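Local coordinates for uncharacterized protein Tm1382 (Thermotoga maritima, PDB 3E57) that is of unknown function but, as a putative Nudix hydrolase, probably cleaves a nucleoside diphosphate linked to another group, at residues B[17-22]-B[46-51]. Residues are numbered along the deposited sequence; the frame is centred on the assembly and turned at random.
Sequences RILVVK and NFLDQY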
ATOM      1  N   ARG B  17     -11.705   1.041 -27.438  1.00 43.52           N
ATOM      2  CA  ARG B  17     -12.557   1.206 -26.257  1.00 42.82           C
ATOM      3  C   ARG B  17     -12.131   0.186 -25.207  1.00 41.87           C
ATOM      4  O   ARG B  17     -12.011  -1.004 -25.510  1.00 41.67           O
ATOM      5  CB  ARG B  17     -14.033   1.009 -26.599  1.00 43.02           C
ATOM      6  CG  ARG B  17     -14.605   2.081 -27.533  1.00 44.01           C
ATOM      7  CD  ARG B  17     -15.854   2.731 -26.944  1.00 45.14           C
ATOM      8  NE  ARG B  17     -16.930   1.767 -26.726  1.00 45.54           N
ATOM      9  CZ  ARG B  17     -17.972   1.968 -25.919  1.00 46.23           C
ATOM     10  NH1 ARG B  17     -18.110   3.108 -25.247  1.00 47.10           N
ATOM     11  NH2 ARG B  17     -18.893   1.023 -25.785  1.00 46.05           N
ATOM     12  N   ILE B  18     -11.933   0.642 -23.975  1.00 40.96           N
ATOM     13  CA  ILE B  18     -11.314  -0.198 -22.939  1.00 40.15           C
ATOM     14  C   ILE B  18     -12.123  -0.297 -21.645  1.00 39.51           C
ATOM     15  O   ILE B  18     -12.945   0.566 -21.355  1.00 39.59           O
ATOM     16  CB  ILE B  18      -9.851   0.238 -22.641  1.00 40.03           C
ATOM     17  CG1 ILE B  18      -9.729   1.745 -22.365  1.00 39.78           C
ATOM     18  CG2 ILE B  18      -8.949  -0.137 -23.802  1.00 39.72           C
ATOM     19  CD1 ILE B  18     -10.154   2.180 -20.994  1.00 40.07           C
ATOM     20  N   LEU B  19     -11.880  -1.367 -20.880  1.00 38.52           N
ATOM     21  CA  LEU B  19     -12.650  -1.663 -19.672  1.00 37.96           C
ATOM     22  C   LEU B  19     -12.337  -0.677 -18.549  1.00 37.37           C
ATOM     23  O   LEU B  19     -11.167  -0.447 -18.200  1.00 36.97           O
ATOM     24  CB  LEU B  19     -12.387  -3.099 -19.187  1.00 37.91           C
ATOM     25  CG  LEU B  19     -13.156  -3.615 -17.958  1.00 37.96           C
ATOM     26  CD1 LEU B  19     -14.657  -3.657 -18.224  1.00 36.73           C
ATOM     27  CD2 LEU B  19     -12.652  -4.989 -17.545  1.00 37.36           C
ATOM     28  N   VAL B  20     -13.401  -0.117 -17.981  1.00 36.93           N
ATOM     29  CA  VAL B  20     -13.301   0.818 -16.871  1.00 36.61           C
ATOM     30  C   VAL B  20     -14.368   0.516 -15.828  1.00 36.31           C
ATOM     31  O   VAL B  20     -15.315  -0.209 -16.099  1.00 35.70           O
ATOM     32  CB  VAL B  20     -13.447   2.277 -17.361  1.00 36.54           C
ATOM     33  CG1 VAL B  20     -12.312   2.634 -18.298  1.00 36.00           C
ATOM     34  CG2 VAL B  20     -14.811   2.502 -18.060  1.00 36.82           C
ATOM     35  N   VAL B  21     -14.181   1.052 -14.625  1.00 36.07           N
ATOM     36  CA  VAL B  21     -15.233   1.106 -13.613  1.00 36.42           C
ATOM     37  C   VAL B  21     -15.289   2.518 -13.053  1.00 36.65           C
ATOM     38  O   VAL B  21     -14.306   3.245 -13.110  1.00 36.37           O
ATOM     39  CB  VAL B  21     -15.003   0.112 -12.455  1.00 35.98           C
ATOM     40  CG1 VAL B  21     -15.088  -1.314 -12.948  1.00 35.12           C
ATOM     41  CG2 VAL B  21     -13.660   0.374 -11.771  1.00 36.38           C
ATOM     42  N   LYS B  22     -16.452   2.917 -12.546  1.00 37.77           N
ATOM     43  CA  LYS B  22     -16.582   4.196 -11.856  1.00 38.28           C
ATOM     44  C   LYS B  22     -15.828   4.085 -10.540  1.00 38.32           C
ATOM     45  O   LYS B  22     -15.913   3.066  -9.860  1.00 38.14           O
ATOM     46  CB  LYS B  22     -18.053   4.557 -11.598  1.00 38.69           C
ATOM     47  CG  LYS B  22     -18.861   4.854 -12.860  1.00 39.97           C
ATOM     48  CD  LYS B  22     -20.161   5.641 -12.570  1.00 40.13           C
ATOM     49  CE  LYS B  22     -21.133   4.886 -11.650  1.00 42.16           C
ATOM     50  NZ  LYS B  22     -22.499   5.541 -11.597  1.00 42.81           N
ATOM     51  N   ASN B  46     -17.082 -10.852 -10.493  1.00 32.06           N
ATOM     52  CA  ASN B  46     -18.476 -10.447 -10.273  1.00 32.47           C
ATOM     53  C   ASN B  46     -18.599  -8.930 -10.252  1.00 32.52           C
ATOM     54  O   ASN B  46     -19.504  -8.365 -10.857  1.00 31.40           O
ATOM     55  CB  ASN B  46     -18.999 -11.024  -8.957  1.00 33.22           C
ATOM     56  CG  ASN B  46     -19.277 -12.516  -9.041  1.00 35.74           C
ATOM     57  OD1 ASN B  46     -19.394 -13.080 -10.138  1.00 38.97           O
ATOM     58  ND2 ASN B  46     -19.395 -13.165  -7.883  1.00 38.97           N
ATOM     59  N   PHE B  47     -17.666  -8.272  -9.564  1.00 32.11           N
ATOM     60  CA  PHE B  47     -17.607  -6.807  -9.537  1.00 32.25           C
ATOM     61  C   PHE B  47     -17.494  -6.222 -10.939  1.00 32.32           C
ATOM     62  O   PHE B  47     -18.167  -5.239 -11.266  1.00 32.97           O
ATOM     63  CB  PHE B  47     -16.441  -6.339  -8.651  1.00 31.82           C
ATOM     64  CG  PHE B  47     -16.070  -4.907  -8.845  1.00 31.55           C
ATOM     65  CD1 PHE B  47     -16.770  -3.902  -8.194  1.00 31.06           C
ATOM     66  CD2 PHE B  47     -14.995  -4.555  -9.651  1.00 30.83           C
ATOM     67  CE1 PHE B  47     -16.428  -2.563  -8.365  1.00 31.64           C
ATOM     68  CE2 PHE B  47     -14.654  -3.224  -9.826  1.00 30.89           C
ATOM     69  CZ  PHE B  47     -15.369  -2.227  -9.178  1.00 30.50           C
ATOM     70  N   LEU B  48     -16.660  -6.833 -11.779  1.00 32.65           N
ATOM     71  CA  LEU B  48     -16.508  -6.392 -13.165  1.00 32.95           C
ATOM     72  C   LEU B  48     -17.800  -6.569 -13.962  1.00 33.33           C
ATOM     73  O   LEU B  48     -18.199  -5.683 -14.697  1.00 32.78           O
ATOM     74  CB  LEU B  48     -15.380  -7.155 -13.870  1.00 32.62           C
ATOM     75  CG  LEU B  48     -13.951  -6.906 -13.397  1.00 31.90           C
ATOM     76  CD1 LEU B  48     -12.981  -7.712 -14.265  1.00 30.64           C
ATOM     77  CD2 LEU B  48     -13.649  -5.406 -13.425  1.00 29.64           C
ATOM     78  N   ASP B  49     -18.441  -7.720 -13.825  1.00 34.47           N
ATOM     79  CA  ASP B  49     -19.690  -7.963 -14.548  1.00 35.19           C
ATOM     80  C   ASP B  49     -20.791  -7.008 -14.108  1.00 35.72           C
ATOM     81  O   ASP B  49     -21.609  -6.593 -14.926  1.00 36.10           O
ATOM     82  CB  ASP B  49     -20.142  -9.413 -14.388  1.00 35.60           C
ATOM     83  CG  ASP B  49     -19.534 -10.334 -15.433  1.00 36.77           C
ATOM     84  OD1 ASP B  49     -19.141  -9.841 -16.523  1.00 36.25           O
ATOM     85  OD2 ASP B  49     -19.460 -11.558 -15.156  1.00 38.18           O
ATOM     86  N   GLN B  50     -20.794  -6.656 -12.826  1.00 36.00           N
ATOM     87  CA  GLN B  50     -21.806  -5.775 -12.255  1.00 36.21           C
ATOM     88  C   GLN B  50     -21.555  -4.279 -12.522  1.00 36.60           C
ATOM     89  O   GLN B  50     -22.499  -3.510 -12.711  1.00 36.57           O
ATOM     90  CB  GLN B  50     -21.911  -6.037 -10.763  1.00 36.15           C
ATOM     91  CG  GLN B  50     -23.045  -5.320 -10.079  1.00 36.37           C
ATOM     92  CD  GLN B  50     -23.212  -5.730  -8.642  1.00 36.54           C
ATOM     93  OE1 GLN B  50     -22.284  -6.249  -8.014  1.00 36.96           O
ATOM     94  NE2 GLN B  50     -24.400  -5.494  -8.101  1.00 38.02           N
ATOM     95  N   TYR B  51     -20.294  -3.859 -12.541  1.00 36.82           N
ATOM     96  CA  TYR B  51     -19.972  -2.433 -12.657  1.00 37.10           C
ATOM     97  C   TYR B  51     -19.120  -2.050 -13.866  1.00 37.02           C
ATOM     98  O   TYR B  51     -19.011  -0.872 -14.190  1.00 36.49           O
ATOM     99  CB  TYR B  51     -19.267  -1.970 -11.383  1.00 37.44           C
ATOM    100  CG  TYR B  51     -20.116  -2.090 -10.147  1.00 37.83           C
ATOM    101  CD1 TYR B  51     -21.157  -1.203  -9.906  1.00 38.09           C
ATOM    102  CD2 TYR B  51     -19.868  -3.084  -9.207  1.00 38.26           C
ATOM    103  CE1 TYR B  51     -21.931  -1.308  -8.765  1.00 38.12           C
ATOM    104  CE2 TYR B  51     -20.635  -3.197  -8.067  1.00 38.12           C
ATOM    105  CZ  TYR B  51     -21.665  -2.307  -7.852  1.00 38.48           C
ATOM    106  OH  TYR B  51     -22.427  -2.424  -6.719  1.00 39.10           O
TER
HETATM  107  O   HOH W   1     -18.895   1.171 -12.836  1.00 40.00           O
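Strand 17-22, the first strand of the chain, packs Leu19 and Val21 against the last turns of helix 41-51, where Phe47 and Leu48 bring their side-chain ends to it and Tyr51 its backbone O. The axes of 17-22 and 46-51 make an angle of 85° and come within 8.9 Å. Val21 and Phe47 reach toward each other tip to tip. Val21 CG1 lies 3.7 Å from Phe47 CE2, with CZ of the same ring only slightly farther, and the methyl comes at the ring obliquely. Phe47 CG is anti to the backbone N (chi1 164°), beside the carbonyl carbon, and the ring beyond it brings CE2 and CZ to Val21; Phe30 of helix 23-30 meets it edge-to-face. Leu48 CD2 is shared, 4.3 Å from Leu19 CD2 and 4.4 Å from Val21 CG1. In this predicted Nudix domain protein, strand 17-22 pairs antiparallel with strands 53-56 and 66-77 of the mixed sheet, and helix 41-51 packs on that sheet, Leu48 also touching Val69; Pro115 of helix 115-130 touches both Leu19 and Leu48. Where the helix ends, a water joins the two backbones: it accepts from Lys22 N at 3.0 Å and donates to Tyr51 O, which also lies 4.1 Å from Val21 CG1.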